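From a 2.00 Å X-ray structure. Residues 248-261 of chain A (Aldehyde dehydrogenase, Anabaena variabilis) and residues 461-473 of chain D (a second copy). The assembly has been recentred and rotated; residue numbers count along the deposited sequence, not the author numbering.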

ATOM      1  N   GLU A 248      15.787 -37.575   3.712  1.00 31.75           N
ATOM      2  CA  GLU A 248      15.094 -38.136   2.576  1.00 34.23           C
ATOM      3  C   GLU A 248      14.039 -37.165   2.034  1.00 31.48           C
ATOM      4  O   GLU A 248      13.961 -36.934   0.819  1.00 29.70           O
ATOM      5  N   LEU A 249      13.224 -36.593   2.935  1.00 28.59           N
ATOM      6  CA  LEU A 249      12.260 -35.606   2.554  1.00 27.45           C
ATOM      7  C   LEU A 249      12.966 -34.307   2.170  1.00 26.07           C
ATOM      8  O   LEU A 249      12.601 -33.650   1.193  1.00 24.06           O
ATOM      9  N   ALA A 250      13.979 -33.926   2.927  1.00 25.75           N
ATOM     10  CA  ALA A 250      14.644 -32.635   2.654  1.00 25.61           C
ATOM     11  C   ALA A 250      15.286 -32.623   1.259  1.00 25.38           C
ATOM     12  O   ALA A 250      15.229 -31.615   0.542  1.00 24.29           O
ATOM     13  N   THR A 251      15.913 -33.744   0.870  1.00 25.95           N
ATOM     14  CA  THR A 251      16.572 -33.777  -0.432  1.00 25.05           C
ATOM     15  C   THR A 251      15.527 -33.804  -1.551  1.00 26.13           C
ATOM     16  O   THR A 251      15.720 -33.132  -2.561  1.00 26.39           O
ATOM     17  N   SER A 252      14.426 -34.543  -1.408  1.00 25.41           N
ATOM     18  CA  SER A 252      13.396 -34.490  -2.444  1.00 25.30           C
ATOM     19  C   SER A 252      12.748 -33.075  -2.517  1.00 25.49           C
ATOM     20  O   SER A 252      12.480 -32.562  -3.601  1.00 25.35           O
ATOM     21  N   ALA A 253      12.475 -32.457  -1.368  1.00 24.68           N
ATOM     22  CA  ALA A 253      11.781 -31.182  -1.358  1.00 24.93           C
ATOM     23  C   ALA A 253      12.657 -30.074  -1.975  1.00 25.15           C
ATOM     24  O   ALA A 253      12.165 -29.253  -2.744  1.00 23.49           O
ATOM     25  N   ILE A 254      13.935 -30.072  -1.602  1.00 24.29           N
ATOM     26  CA  ILE A 254      14.876 -29.028  -2.048  1.00 25.55           C
ATOM     27  C   ILE A 254      15.182 -29.208  -3.541  1.00 25.44           C
ATOM     28  O   ILE A 254      15.240 -28.233  -4.295  1.00 24.14           O
ATOM     29  N   LEU A 255      15.276 -30.455  -3.992  1.00 26.73           N
ATOM     30  CA  LEU A 255      15.463 -30.675  -5.426  1.00 26.75           C
ATOM     31  C   LEU A 255      14.295 -30.105  -6.221  1.00 25.66           C
ATOM     32  O   LEU A 255      14.479 -29.383  -7.221  1.00 26.53           O
ATOM     33  N   TRP A 256      13.078 -30.414  -5.797  1.00 26.58           N
ATOM     34  CA  TRP A 256      11.878 -29.928  -6.484  1.00 25.97           C
ATOM     35  C   TRP A 256      11.823 -28.398  -6.437  1.00 26.56           C
ATOM     36  O   TRP A 256      11.642 -27.716  -7.439  1.00 26.19           O
ATOM     37  N   GLY A 257      12.036 -27.859  -5.259  1.00 25.55           N
ATOM     38  CA  GLY A 257      12.010 -26.442  -5.088  1.00 27.57           C
ATOM     39  C   GLY A 257      13.070 -25.732  -5.893  1.00 27.17           C
ATOM     40  O   GLY A 257      12.804 -24.642  -6.375  1.00 26.64           O
ATOM     41  N   ALA A 258      14.239 -26.357  -6.072  1.00 26.37           N
ATOM     42  CA  ALA A 258      15.331 -25.702  -6.844  1.00 26.01           C
ATOM     43  C   ALA A 258      15.240 -25.854  -8.359  1.00 26.16           C
ATOM     44  O   ALA A 258      15.768 -25.020  -9.055  1.00 25.89           O
ATOM     45  N   VAL A 259      14.603 -26.912  -8.877  1.00 25.04           N
ATOM     46  CA  VAL A 259      14.667 -27.150 -10.297  1.00 26.02           C
ATOM     47  C   VAL A 259      13.339 -27.259 -11.033  1.00 25.09           C
ATOM     48  O   VAL A 259      13.338 -27.343 -12.258  1.00 25.97           O
ATOM     49  N   VAL A 260      12.208 -27.218 -10.327  1.00 25.35           N
ATOM     50  CA  VAL A 260      10.922 -27.191 -10.986  1.00 27.24           C
ATOM     51  C   VAL A 260      10.910 -25.943 -11.867  1.00 25.17           C
ATOM     52  O   VAL A 260      11.469 -24.915 -11.519  1.00 24.95           O
ATOM     53  N   ASN A 261      10.369 -26.104 -13.059  1.00 25.54           N
ATOM     54  CA  ASN A 261      10.380 -25.093 -14.109  1.00 25.58           C
ATOM     55  C   ASN A 261      11.813 -24.720 -14.480  1.00 24.06           C
ATOM     56  O   ASN A 261      12.094 -23.585 -14.850  1.00 22.84           O
TER
ATOM     57  N   ILE D 461       3.583 -25.436   7.120  1.00 25.33           N
ATOM     58  CA  ILE D 461       4.211 -26.504   7.857  1.00 25.99           C
ATOM     59  C   ILE D 461       3.761 -27.874   7.358  1.00 25.42           C
ATOM     60  O   ILE D 461       2.608 -28.174   7.437  1.00 25.26           O
ATOM     61  N   LYS D 462       4.674 -28.654   6.763  1.00 25.32           N
ATOM     62  CA  LYS D 462       4.384 -30.047   6.429  1.00 25.45           C
ATOM     63  C   LYS D 462       4.337 -30.920   7.678  1.00 25.72           C
ATOM     64  O   LYS D 462       5.310 -31.024   8.432  1.00 25.31           O
ATOM     65  N   THR D 463       3.201 -31.556   7.898  1.00 27.09           N
ATOM     66  CA  THR D 463       2.957 -32.267   9.162  1.00 27.82           C
ATOM     67  C   THR D 463       2.977 -33.785   8.977  1.00 28.70           C
ATOM     68  O   THR D 463       2.833 -34.543   9.934  1.00 28.82           O
ATOM     69  N   ASN D 464       3.200 -34.283   7.765  1.00 28.35           N
ATOM     70  CA  ASN D 464       3.242 -35.731   7.590  1.00 30.28           C
ATOM     71  C   ASN D 464       4.628 -36.177   7.095  1.00 30.96           C
ATOM     72  O   ASN D 464       5.517 -35.353   6.938  1.00 29.60           O
ATOM     73  N   SER D 465       4.803 -37.456   6.786  1.00 32.13           N
ATOM     74  CA  SER D 465       6.144 -37.929   6.358  1.00 33.67           C
ATOM     75  C   SER D 465       6.210 -38.613   5.008  1.00 33.92           C
ATOM     76  O   SER D 465       7.194 -39.282   4.737  1.00 34.15           O
ATOM     77  N   THR D 466       5.169 -38.510   4.180  1.00 33.73           N
ATOM     78  CA  THR D 466       5.252 -39.040   2.817  1.00 33.37           C
ATOM     79  C   THR D 466       5.651 -37.945   1.821  1.00 31.97           C
ATOM     80  O   THR D 466       5.605 -36.733   2.142  1.00 29.86           O
ATOM     81  N   SER D 467       6.082 -38.355   0.619  1.00 31.66           N
ATOM     82  CA  SER D 467       6.444 -37.380  -0.437  1.00 32.07           C
ATOM     83  C   SER D 467       5.274 -36.467  -0.755  1.00 31.48           C
ATOM     84  O   SER D 467       4.149 -36.898  -0.721  1.00 31.43           O
ATOM     85  N   ASP D 468       5.524 -35.198  -1.040  1.00 29.85           N
ATOM     86  CA  ASP D 468       4.488 -34.356  -1.594  1.00 30.88           C
ATOM     87  C   ASP D 468       4.152 -34.897  -2.996  1.00 32.13           C
ATOM     88  O   ASP D 468       5.039 -35.358  -3.705  1.00 32.46           O
ATOM     89  N   PRO D 469       2.879 -34.841  -3.402  1.00 34.08           N
ATOM     90  CA  PRO D 469       2.489 -35.425  -4.689  1.00 35.91           C
ATOM     91  C   PRO D 469       3.103 -34.742  -5.911  1.00 35.85           C
ATOM     92  O   PRO D 469       3.219 -35.376  -6.926  1.00 36.04           O
ATOM     93  N   TRP D 470       3.514 -33.477  -5.774  1.00 33.37           N
ATOM     94  CA  TRP D 470       4.136 -32.726  -6.861  1.00 33.40           C
ATOM     95  C   TRP D 470       5.678 -32.891  -6.986  1.00 33.74           C
ATOM     96  O   TRP D 470       6.263 -32.430  -7.966  1.00 33.72           O
ATOM     97  N   TRP D 471       6.339 -33.546  -6.024  1.00 32.51           N
ATOM     98  CA  TRP D 471       7.775 -33.761  -6.145  1.00 32.06           C
ATOM     99  C   TRP D 471       8.062 -34.691  -7.324  1.00 34.12           C
ATOM    100  O   TRP D 471       7.164 -35.325  -7.895  1.00 34.47           O
ATOM    101  N   PHE D 472       9.326 -34.791  -7.674  1.00 35.09           N
ATOM    102  CA  PHE D 472       9.699 -35.605  -8.854  1.00 39.69           C
ATOM    103  C   PHE D 472       9.694 -37.102  -8.564  1.00 43.76           C
ATOM    104  O   PHE D 472       9.429 -37.881  -9.453  1.00 50.65           O
ATOM    105  N   ASP D 473       9.989 -37.500  -7.336  1.00 48.85           N
ATOM    106  CA  ASP D 473      10.161 -38.930  -7.031  1.00 59.66           C
ATOM    107  C   ASP D 473       8.851 -39.727  -7.213  1.00 57.97           C
ATOM    108  O   ASP D 473       8.897 -40.872  -7.615  1.00 61.60           O
TER

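The centre of this contact between two copies of the aldehyde dehydrogenase is aromatic. A helix of chain A, carrying A:Leu249, A:Ser252, A:Ala253 and A:Trp256 on the side that meets its partner, packs against an irregular segment of chain D that supplies three consecutive aromatic residues, D:Trp470, D:Trp471 and D:Phe472. Together the two stretches bury 626 Å².

D:Trp471 adopts chi1 m with chi2 near -16°. Its CA-to-CB bond points sideways, but the long indole brings its end to the helix, so that one face lies against the backbone of A:Ser252 and A:Ala253. A:Ala253 CA sits 4.0 Å from the centroid of the five-membered ring, 29° off the ring normal, a CH-pi contact. The small side chain of alanine accompanies this close approach: its CB lies 3.4 Å from D:Trp471 CZ2. A:Ser252, also small, brings its CB to 3.5 Å from D:Trp471 CE3.

A:Trp256 points toward chain D with chi1 t and chi2 near 80°, and it meets all three aromatic residues. D:Trp470, chi1 p, directs its edge at one face of the A:Trp256 ring; the six-membered ring of A:Trp256 and the five-membered ring of D:Trp470 have centroids 4.5 Å apart and planes at 54°. The closest side-chain atoms here are A:Trp256 CZ2 and D:Trp470 CD1, at 3.6 Å. A:Trp256 NE1 comes within 3.1 Å of D:Trp470 O, but the angle is too poor for a hydrogen bond. D:Trp470 and D:Trp471 lie in a type I turn from D:Asp468 to D:Trp471, closed by D:Trp471 N donating to D:Asp468 O at 3.2 Å.

Toward the end of the helix, D:Phe472, chi1 m, lays one face over A:Trp256 CD1. D:Phe472 CE2 is 3.8 Å from A:Trp256 CD1 and 3.6 Å from CG2 of A:Val259, whose branched side chain (chi1 m) offers a compact apolar surface. Nearby, A:Val260 CA approaches D:Phe472 CZ at the ring edge, 4.0 Å away.

Near the start of the chain A stretch, A:Leu249, chi1 m and chi2 t, extends its branched side chain between chain D groups. Its CD2 lies 3.8 Å from D:Trp471 CZ3, at the edge of that ring, and 3.7 Å from D:Ser465 O, while CD1 comes to 4.3 Å from D:Lys462 CE. The lysine thus offers its aliphatic part to leucine, while its NZ turns to its own chain, donating to D:Asn464 OD1 (2.8 Å) and D:Thr466 O (2.7 Å) and forming a salt bridge with D:Asp468 OD1 (2.7 Å).

The polar edge combines a water with a side-chain pair. Water 1 donates to A:Ser252 O at 2.9 Å and accepts from D:Phe472 N at 3.0 Å, linking the two backbones. A:Ser252, chi1 m, places OG 2.9 Å from OD2 of the poorly ordered D:Asp473, chi1 p.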

ATOM      1  CB  GLU A 248      14.470 -39.487   2.985  1.00 40.61           C
ATOM      2  CG  GLU A 248      13.602 -40.103   1.917  1.00 47.00           C
ATOM      3  CD  GLU A 248      14.393 -40.486   0.678  1.00 50.43           C
ATOM      4  OE1 GLU A 248      15.496 -41.065   0.812  1.00 61.75           O
ATOM      5  OE2 GLU A 248      13.901 -40.229  -0.428  1.00 47.31           O
ATOM      6  CB  LEU A 249      11.274 -35.329   3.717  1.00 29.09           C
ATOM      7  CG  LEU A 249      10.355 -36.534   4.046  1.00 30.36           C
ATOM      8  CD1 LEU A 249       9.432 -36.183   5.233  1.00 31.01           C
ATOM      9  CD2 LEU A 249       9.524 -37.033   2.852  1.00 31.02           C
ATOM     10  CB  ALA A 250      15.685 -32.329   3.718  1.00 25.52           C
ATOM     11  CB  THR A 251      17.595 -34.923  -0.575  1.00 26.20           C
ATOM     12  OG1 THR A 251      16.953 -36.163  -0.282  1.00 27.64           O
ATOM     13  CG2 THR A 251      18.792 -34.712   0.333  1.00 26.74           C
ATOM     14  CB  SER A 252      12.302 -35.556  -2.229  1.00 26.84           C
ATOM     15  OG  SER A 252      12.792 -36.896  -2.322  1.00 27.88           O
ATOM     16  CB  ALA A 253      11.404 -30.799   0.049  1.00 26.27           C
ATOM     17  CB  ILE A 254      16.133 -29.018  -1.183  1.00 24.70           C
ATOM     18  CG1 ILE A 254      15.766 -28.407   0.182  1.00 24.98           C
ATOM     19  CG2 ILE A 254      17.287 -28.291  -1.864  1.00 25.60           C
ATOM     20  CD1 ILE A 254      16.732 -28.686   1.289  1.00 25.19           C
ATOM     21  CB  LEU A 255      15.669 -32.168  -5.702  1.00 27.29           C
ATOM     22  CG  LEU A 255      15.712 -32.509  -7.184  1.00 28.00           C
ATOM     23  CD1 LEU A 255      16.927 -31.857  -7.827  1.00 27.67           C
ATOM     24  CD2 LEU A 255      15.645 -34.007  -7.379  1.00 28.65           C
ATOM     25  CB  TRP A 256      10.607 -30.560  -5.911  1.00 28.18           C
ATOM     26  CG  TRP A 256       9.404 -30.080  -6.639  1.00 28.42           C
ATOM     27  CD1 TRP A 256       8.939 -30.528  -7.857  1.00 29.21           C
ATOM     28  CD2 TRP A 256       8.562 -29.003  -6.259  1.00 27.10           C
ATOM     29  NE1 TRP A 256       7.831 -29.802  -8.234  1.00 28.11           N
ATOM     30  CE2 TRP A 256       7.578 -28.858  -7.275  1.00 26.17           C
ATOM     31  CE3 TRP A 256       8.508 -28.174  -5.136  1.00 28.01           C
ATOM     32  CZ2 TRP A 256       6.582 -27.888  -7.214  1.00 29.02           C
ATOM     33  CZ3 TRP A 256       7.529 -27.193  -5.084  1.00 28.99           C
ATOM     34  CH2 TRP A 256       6.577 -27.052  -6.120  1.00 28.34           C
ATOM     35  CB  ALA A 258      16.671 -26.189  -6.386  1.00 26.75           C
ATOM     36  CB  VAL A 259      15.594 -28.338 -10.649  1.00 28.11           C
ATOM     37  CG1 VAL A 259      16.911 -28.211  -9.908  1.00 28.65           C
ATOM     38  CG2 VAL A 259      14.910 -29.659 -10.371  1.00 29.26           C
ATOM     39  CB  VAL A 260       9.726 -27.246  -9.992  1.00 29.32           C
ATOM     40  CG1 VAL A 260       9.679 -25.993  -9.138  1.00 30.47           C
ATOM     41  CG2 VAL A 260       8.430 -27.438 -10.748  1.00 31.20           C
ATOM     42  CB  ASN A 261       9.592 -23.833 -13.687  1.00 25.59           C
ATOM     43  CG  ASN A 261       9.017 -23.074 -14.896  1.00 26.32           C
ATOM     44  OD1 ASN A 261       8.553 -23.682 -15.845  1.00 26.53           O
ATOM     45  ND2 ASN A 261       9.103 -21.763 -14.874  1.00 26.72           N
TER
ATOM     46  CB  ILE D 461       3.829 -26.374   9.338  1.00 27.13           C
ATOM     47  CG1 ILE D 461       4.278 -25.019   9.901  1.00 27.18           C
ATOM     48  CG2 ILE D 461       4.443 -27.491  10.160  1.00 28.22           C
ATOM     49  CD1 ILE D 461       3.476 -24.594  11.114  1.00 27.94           C
ATOM     50  CB  LYS D 462       5.409 -30.611   5.446  1.00 25.51           C
ATOM     51  CG  LYS D 462       5.148 -32.048   5.062  1.00 26.40           C
ATOM     52  CD  LYS D 462       6.245 -32.540   4.136  1.00 26.98           C
ATOM     53  CE  LYS D 462       6.083 -34.007   3.760  1.00 27.83           C
ATOM     54  NZ  LYS D 462       4.910 -34.258   2.864  1.00 28.60           N
ATOM     55  CB  THR D 463       1.611 -31.826   9.771  1.00 29.32           C
ATOM     56  OG1 THR D 463       0.540 -32.185   8.875  1.00 30.25           O
ATOM     57  CG2 THR D 463       1.562 -30.309  10.015  1.00 29.16           C
ATOM     58  CB  ASN D 464       2.157 -36.174   6.599  1.00 30.52           C
ATOM     59  CG  ASN D 464       2.418 -35.652   5.192  1.00 28.52           C
ATOM     60  OD1 ASN D 464       3.169 -34.676   4.990  1.00 26.74           O
ATOM     61  ND2 ASN D 464       1.752 -36.243   4.226  1.00 28.73           N
ATOM     62  CB  SER D 465       6.698 -38.908   7.406  1.00 36.64           C
ATOM     63  OG  SER D 465       6.995 -38.239   8.634  1.00 37.50           O
ATOM     64  CB  THR D 466       3.933 -39.726   2.403  1.00 35.03           C
ATOM     65  OG1 THR D 466       2.856 -38.781   2.464  1.00 36.03           O
ATOM     66  CG2 THR D 466       3.628 -40.863   3.322  1.00 36.08           C
ATOM     67  CB  SER D 467       6.832 -38.076  -1.738  1.00 33.68           C
ATOM     68  OG  SER D 467       7.818 -39.038  -1.525  1.00 34.91           O
ATOM     69  CB  ASP D 468       4.985 -32.893  -1.713  1.00 30.20           C
ATOM     70  CG  ASP D 468       5.110 -32.176  -0.362  1.00 31.03           C
ATOM     71  OD1 ASP D 468       4.637 -32.756   0.658  1.00 32.03           O
ATOM     72  OD2 ASP D 468       5.601 -30.977  -0.372  1.00 29.53           O
ATOM     73  CB  PRO D 469       0.966 -35.274  -4.725  1.00 37.84           C
ATOM     74  CG  PRO D 469       0.566 -34.536  -3.520  1.00 38.06           C
ATOM     75  CD  PRO D 469       1.721 -34.534  -2.548  1.00 36.70           C
ATOM     76  CB  TRP D 470       3.786 -31.235  -6.714  1.00 31.55           C
ATOM     77  CG  TRP D 470       4.039 -30.685  -5.340  1.00 30.40           C
ATOM     78  CD1 TRP D 470       5.197 -30.224  -4.865  1.00 30.29           C
ATOM     79  CD2 TRP D 470       3.092 -30.594  -4.259  1.00 31.32           C
ATOM     80  NE1 TRP D 470       5.044 -29.769  -3.567  1.00 29.79           N
ATOM     81  CE2 TRP D 470       3.757 -30.018  -3.169  1.00 31.01           C
ATOM     82  CE3 TRP D 470       1.738 -30.919  -4.128  1.00 33.85           C
ATOM     83  CZ2 TRP D 470       3.127 -29.779  -1.936  1.00 31.68           C
ATOM     84  CZ3 TRP D 470       1.091 -30.656  -2.904  1.00 34.94           C
ATOM     85  CH2 TRP D 470       1.805 -30.085  -1.820  1.00 31.89           C
ATOM     86  CB  TRP D 471       8.393 -34.356  -4.862  1.00 32.03           C
ATOM     87  CG  TRP D 471       8.334 -33.466  -3.677  1.00 30.55           C
ATOM     88  CD1 TRP D 471       8.092 -32.129  -3.673  1.00 30.53           C
ATOM     89  CD2 TRP D 471       8.600 -33.830  -2.307  1.00 30.02           C
ATOM     90  NE1 TRP D 471       8.133 -31.643  -2.380  1.00 30.20           N
ATOM     91  CE2 TRP D 471       8.446 -32.669  -1.530  1.00 29.47           C
ATOM     92  CE3 TRP D 471       8.917 -35.031  -1.667  1.00 30.09           C
ATOM     93  CZ2 TRP D 471       8.595 -32.672  -0.153  1.00 29.35           C
ATOM     94  CZ3 TRP D 471       9.088 -35.038  -0.307  1.00 29.75           C
ATOM     95  CH2 TRP D 471       8.913 -33.880   0.443  1.00 28.87           C
ATOM     96  CB  PHE D 472      11.063 -35.177  -9.419  1.00 37.28           C
ATOM     97  CG  PHE D 472      11.076 -33.772  -9.986  1.00 36.23           C
ATOM     98  CD1 PHE D 472      10.286 -33.434 -11.074  1.00 37.35           C
ATOM     99  CD2 PHE D 472      11.889 -32.812  -9.457  1.00 35.71           C
ATOM    100  CE1 PHE D 472      10.293 -32.145 -11.616  1.00 36.74           C
ATOM    101  CE2 PHE D 472      11.915 -31.530  -9.979  1.00 35.72           C
ATOM    102  CZ  PHE D 472      11.112 -31.189 -11.067  1.00 36.15           C
ATOM    103  CB  ASP D 473      10.767 -39.138  -5.617  1.00 63.76           C
ATOM    104  CG  ASP D 473       9.920 -38.506  -4.486  1.00 63.94           C
ATOM    105  OD1 ASP D 473       8.688 -38.362  -4.680  1.00 68.23           O
ATOM    106  OD2 ASP D 473      10.487 -38.175  -3.410  1.00 56.14           O
TER
HETATM  107  O   HOH W   1      11.715 -34.032  -5.960  1.00 29.75           O